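Local coordinates for protein eukaryotic translation initiation factor 4 gamma 5 (Trypanosoma cruzi, PDB 6OZU) that probably acts in translation initiation as a parasite eIF4G-type scaffold, its MIF4G domain being the part expected to bind an eIF4A-like helicase, at residues A[102-113]-A[124-135]. Numbering follows the deposited sequence.
Sequences AEEAQAQLEREI and RRLIFAGKQKAN. With SO4 (sulfate ion), chain I.
Phe128 points the edge of its ring at Ala105 and Gln106, with Leu109 beside it, and so illustrates how one aromatic can fill the gap between two antiparallel helices. With CG anti to the backbone N (chi1 -174°), the ring extends across the interface until Phe128 CZ lies 3.6 Å from Ala105 CB, which sits in the ring plane. Gln106 OE1 meets the same rim at Phe128 CE2 (3.2 Å), its amide nearly perpendicular to the ring. Leu109 packs nearer the root of the phenylalanine, Leu109 CD1 lying 3.8 Å from Phe128 CB and 3.7 Å from Arg124 O, while Leu109 CD2 leans obliquely on Phe128 CG and CD2. Helices 82-112 and 118-144, which carry the segments, are consecutive in the all-helical MIF4G domain, a fold made of HEAT-like helical hairpins; the axes of 102-112 and 124-135 come within 11.0 Å, 166° between their directions. Gln132 NE2 donates to Ala102 O (2.9 Å) from above the carbonyl plane, opposite the helical N-H of Gln106. Toward the connecting turn, Arg124 CB packs against Ile113 CG2 (3.7 Å); beyond it, bends at chi2 and chi3 bring Arg124 NH2 to Glu112 OE2 (2.8 Å), a salt bridge with a weak hydrogen bond. That oxygen lies at the guanidinium edge, the carboxylate turned 84° from the guanidinium plane. Extended Arg125 presents one guanidinium face to Ile113 CD1; its NH2 forms salt bridges with Glu110 OE1, weakly hydrogen-bonded, and a sulfate probably from the crystallisation liquor.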
# COMPACT_ATOMS: atom_id res chain seq x y z
N ALA A 102 3.78 -3.18 -10.15
CA ALA A 102 4.63 -2.08 -9.72
C ALA A 102 6.11 -2.48 -9.76
O ALA A 102 6.89 -1.71 -10.29
CB ALA A 102 4.22 -1.60 -8.34
N GLU A 103 6.48 -3.71 -9.32
CA GLU A 103 7.85 -4.21 -9.36
C GLU A 103 8.37 -4.33 -10.80
O GLU A 103 9.43 -3.79 -11.11
CB GLU A 103 7.96 -5.57 -8.64
CG GLU A 103 9.39 -6.09 -8.57
CD GLU A 103 9.58 -7.44 -7.92
OE1 GLU A 103 8.59 -8.05 -7.47
OE2 GLU A 103 10.75 -7.90 -7.85
N GLU A 104 7.63 -5.04 -11.67
CA GLU A 104 7.96 -5.26 -13.08
C GLU A 104 7.99 -3.97 -13.91
O GLU A 104 8.78 -3.89 -14.85
CB GLU A 104 7.01 -6.31 -13.70
CG GLU A 104 7.50 -6.91 -15.02
CD GLU A 104 8.92 -7.43 -15.10
OE1 GLU A 104 9.37 -8.12 -14.16
OE2 GLU A 104 9.59 -7.16 -16.12
N ALA A 105 7.15 -2.96 -13.57
CA ALA A 105 7.10 -1.67 -14.25
C ALA A 105 8.42 -0.91 -13.99
O ALA A 105 8.96 -0.31 -14.92
CB ALA A 105 5.92 -0.86 -13.74
N GLN A 106 8.94 -1.00 -12.75
CA GLN A 106 10.22 -0.44 -12.29
C GLN A 106 11.37 -1.11 -13.07
O GLN A 106 12.24 -0.40 -13.60
CB GLN A 106 10.37 -0.67 -10.77
CG GLN A 106 11.60 -0.03 -10.15
CD GLN A 106 11.53 1.48 -10.15
OE1 GLN A 106 10.56 2.10 -9.67
NE2 GLN A 106 12.57 2.12 -10.71
N ALA A 107 11.37 -2.46 -13.13
CA ALA A 107 12.36 -3.30 -13.84
C ALA A 107 12.38 -3.00 -15.33
O ALA A 107 13.47 -2.91 -15.91
CB ALA A 107 12.05 -4.77 -13.61
N GLN A 108 11.19 -2.83 -15.95
CA GLN A 108 11.01 -2.49 -17.35
C GLN A 108 11.63 -1.12 -17.64
O GLN A 108 12.46 -1.04 -18.54
CB GLN A 108 9.52 -2.51 -17.72
CG GLN A 108 9.19 -3.37 -18.92
CD GLN A 108 7.72 -3.72 -19.03
OE1 GLN A 108 6.88 -3.34 -18.19
NE2 GLN A 108 7.37 -4.47 -20.08
N LEU A 109 11.28 -0.08 -16.85
CA LEU A 109 11.82 1.28 -16.98
C LEU A 109 13.33 1.29 -17.05
O LEU A 109 13.89 1.86 -17.98
CB LEU A 109 11.33 2.20 -15.83
CG LEU A 109 11.84 3.66 -15.87
CD1 LEU A 109 10.92 4.55 -16.69
CD2 LEU A 109 12.00 4.20 -14.47
N GLU A 110 13.99 0.65 -16.07
CA GLU A 110 15.44 0.59 -15.98
C GLU A 110 16.09 -0.10 -17.21
O GLU A 110 17.12 0.37 -17.69
CB GLU A 110 15.88 -0.00 -14.63
CG GLU A 110 15.49 0.86 -13.42
CD GLU A 110 15.79 2.36 -13.43
OE1 GLU A 110 16.80 2.78 -14.03
OE2 GLU A 110 15.00 3.12 -12.81
N ARG A 111 15.43 -1.13 -17.79
CA ARG A 111 15.90 -1.82 -18.99
C ARG A 111 15.71 -0.92 -20.23
O ARG A 111 16.58 -0.87 -21.09
CB ARG A 111 15.15 -3.14 -19.19
CG ARG A 111 15.60 -4.27 -18.28
CD ARG A 111 14.98 -5.63 -18.61
NE ARG A 111 13.52 -5.66 -18.69
CZ ARG A 111 12.71 -6.08 -17.72
NH1 ARG A 111 13.20 -6.44 -16.54
NH2 ARG A 111 11.39 -6.08 -17.90
N GLU A 112 14.55 -0.24 -20.30
CA GLU A 112 14.14 0.68 -21.37
C GLU A 112 15.05 1.93 -21.48
O GLU A 112 15.34 2.35 -22.60
CB GLU A 112 12.67 1.07 -21.14
CG GLU A 112 12.02 1.95 -22.19
CD GLU A 112 10.53 2.20 -22.01
OE1 GLU A 112 9.99 1.89 -20.92
OE2 GLU A 112 9.91 2.74 -22.95
N ILE A 113 15.51 2.50 -20.33
CA ILE A 113 16.36 3.70 -20.31
C ILE A 113 17.85 3.41 -20.06
O ILE A 113 18.61 4.35 -19.79
CB ILE A 113 15.81 4.78 -19.30
CG1 ILE A 113 15.89 4.30 -17.82
CG2 ILE A 113 14.40 5.24 -19.71
CD1 ILE A 113 15.64 5.29 -16.77
N ARG A 124 12.45 10.49 -17.94
CA ARG A 124 11.65 9.27 -17.97
C ARG A 124 11.45 8.71 -16.54
O ARG A 124 10.37 8.22 -16.22
CB ARG A 124 12.28 8.22 -18.90
CG ARG A 124 12.25 8.59 -20.39
CD ARG A 124 10.87 8.41 -21.00
NE ARG A 124 10.30 7.09 -20.72
CZ ARG A 124 10.05 6.16 -21.63
NH1 ARG A 124 10.30 6.39 -22.91
NH2 ARG A 124 9.52 5.00 -21.27
N ARG A 125 12.48 8.84 -15.69
CA ARG A 125 12.48 8.47 -14.27
C ARG A 125 11.47 9.32 -13.46
O ARG A 125 10.77 8.79 -12.59
CB ARG A 125 13.88 8.61 -13.68
CG ARG A 125 14.73 7.37 -13.81
CD ARG A 125 16.17 7.68 -13.45
NE ARG A 125 16.99 6.46 -13.36
CZ ARG A 125 18.20 6.34 -13.88
NH1 ARG A 125 18.77 7.35 -14.53
NH2 ARG A 125 18.87 5.20 -13.75
N LEU A 126 11.38 10.65 -13.77
CA LEU A 126 10.44 11.58 -13.14
C LEU A 126 9.00 11.28 -13.55
O LEU A 126 8.11 11.30 -12.70
CB LEU A 126 10.82 13.04 -13.46
CG LEU A 126 9.85 14.16 -12.99
CD1 LEU A 126 9.81 14.29 -11.47
CD2 LEU A 126 10.25 15.47 -13.56
N ILE A 127 8.78 10.97 -14.85
CA ILE A 127 7.47 10.62 -15.40
C ILE A 127 6.96 9.35 -14.71
O ILE A 127 5.78 9.27 -14.35
CB ILE A 127 7.54 10.47 -16.96
CG1 ILE A 127 7.86 11.82 -17.64
CG2 ILE A 127 6.24 9.86 -17.54
CD1 ILE A 127 8.39 11.69 -19.10
N PHE A 128 7.86 8.38 -14.52
CA PHE A 128 7.53 7.11 -13.88
C PHE A 128 7.20 7.28 -12.41
O PHE A 128 6.21 6.71 -11.96
CB PHE A 128 8.63 6.07 -14.11
CG PHE A 128 8.27 4.70 -13.59
CD1 PHE A 128 7.35 3.90 -14.27
CD2 PHE A 128 8.81 4.21 -12.40
CE1 PHE A 128 6.99 2.65 -13.77
CE2 PHE A 128 8.45 2.96 -11.91
CZ PHE A 128 7.55 2.19 -12.59
N ALA A 129 8.00 8.05 -11.68
CA ALA A 129 7.84 8.33 -10.25
C ALA A 129 6.42 8.81 -9.90
O ALA A 129 5.86 8.39 -8.88
CB ALA A 129 8.87 9.35 -9.81
N GLY A 130 5.84 9.65 -10.78
CA GLY A 130 4.50 10.21 -10.64
C GLY A 130 3.40 9.17 -10.69
O GLY A 130 2.32 9.35 -10.10
N LYS A 131 3.69 8.06 -11.40
CA LYS A 131 2.80 6.91 -11.53
C LYS A 131 3.08 5.92 -10.40
O LYS A 131 2.14 5.42 -9.79
CB LYS A 131 2.96 6.26 -12.92
CG LYS A 131 2.42 7.14 -14.08
CD LYS A 131 2.68 6.57 -15.49
CE LYS A 131 3.37 7.55 -16.43
NZ LYS A 131 2.42 8.43 -17.17
N GLN A 132 4.37 5.69 -10.09
CA GLN A 132 4.79 4.79 -9.03
C GLN A 132 4.37 5.23 -7.63
O GLN A 132 4.07 4.36 -6.81
CB GLN A 132 6.30 4.51 -9.10
CG GLN A 132 6.76 3.23 -8.36
CD GLN A 132 6.29 1.93 -8.98
OE1 GLN A 132 5.09 1.67 -9.14
NE2 GLN A 132 7.21 1.05 -9.32
N LYS A 133 4.31 6.56 -7.34
CA LYS A 133 3.90 7.07 -6.02
C LYS A 133 2.48 6.63 -5.62
O LYS A 133 2.26 6.32 -4.45
CB LYS A 133 4.09 8.60 -5.87
CG LYS A 133 3.26 9.46 -6.81
CD LYS A 133 2.86 10.79 -6.20
CE LYS A 133 1.73 11.38 -7.01
NZ LYS A 133 1.54 12.81 -6.67
N ALA A 134 1.55 6.54 -6.61
CA ALA A 134 0.16 6.05 -6.43
C ALA A 134 0.12 4.64 -5.86
O ALA A 134 -0.75 4.36 -5.03
CB ALA A 134 -0.58 6.08 -7.75
N ASN A 135 1.09 3.77 -6.26
CA ASN A 135 1.20 2.39 -5.77
C ASN A 135 1.68 2.33 -4.34
O ASN A 135 1.09 1.63 -3.51
CB ASN A 135 2.13 1.56 -6.67
CG ASN A 135 1.51 1.12 -7.96
OD1 ASN A 135 1.98 1.46 -9.05
ND2 ASN A 135 0.44 0.37 -7.89
S SO4 I . -1.53 13.94 -7.20
O1 SO4 I . -1.36 12.73 -6.40
O2 SO4 I . -2.84 13.92 -7.86
O3 SO4 I . -0.47 13.99 -8.22
O4 SO4 I . -1.45 15.13 -6.35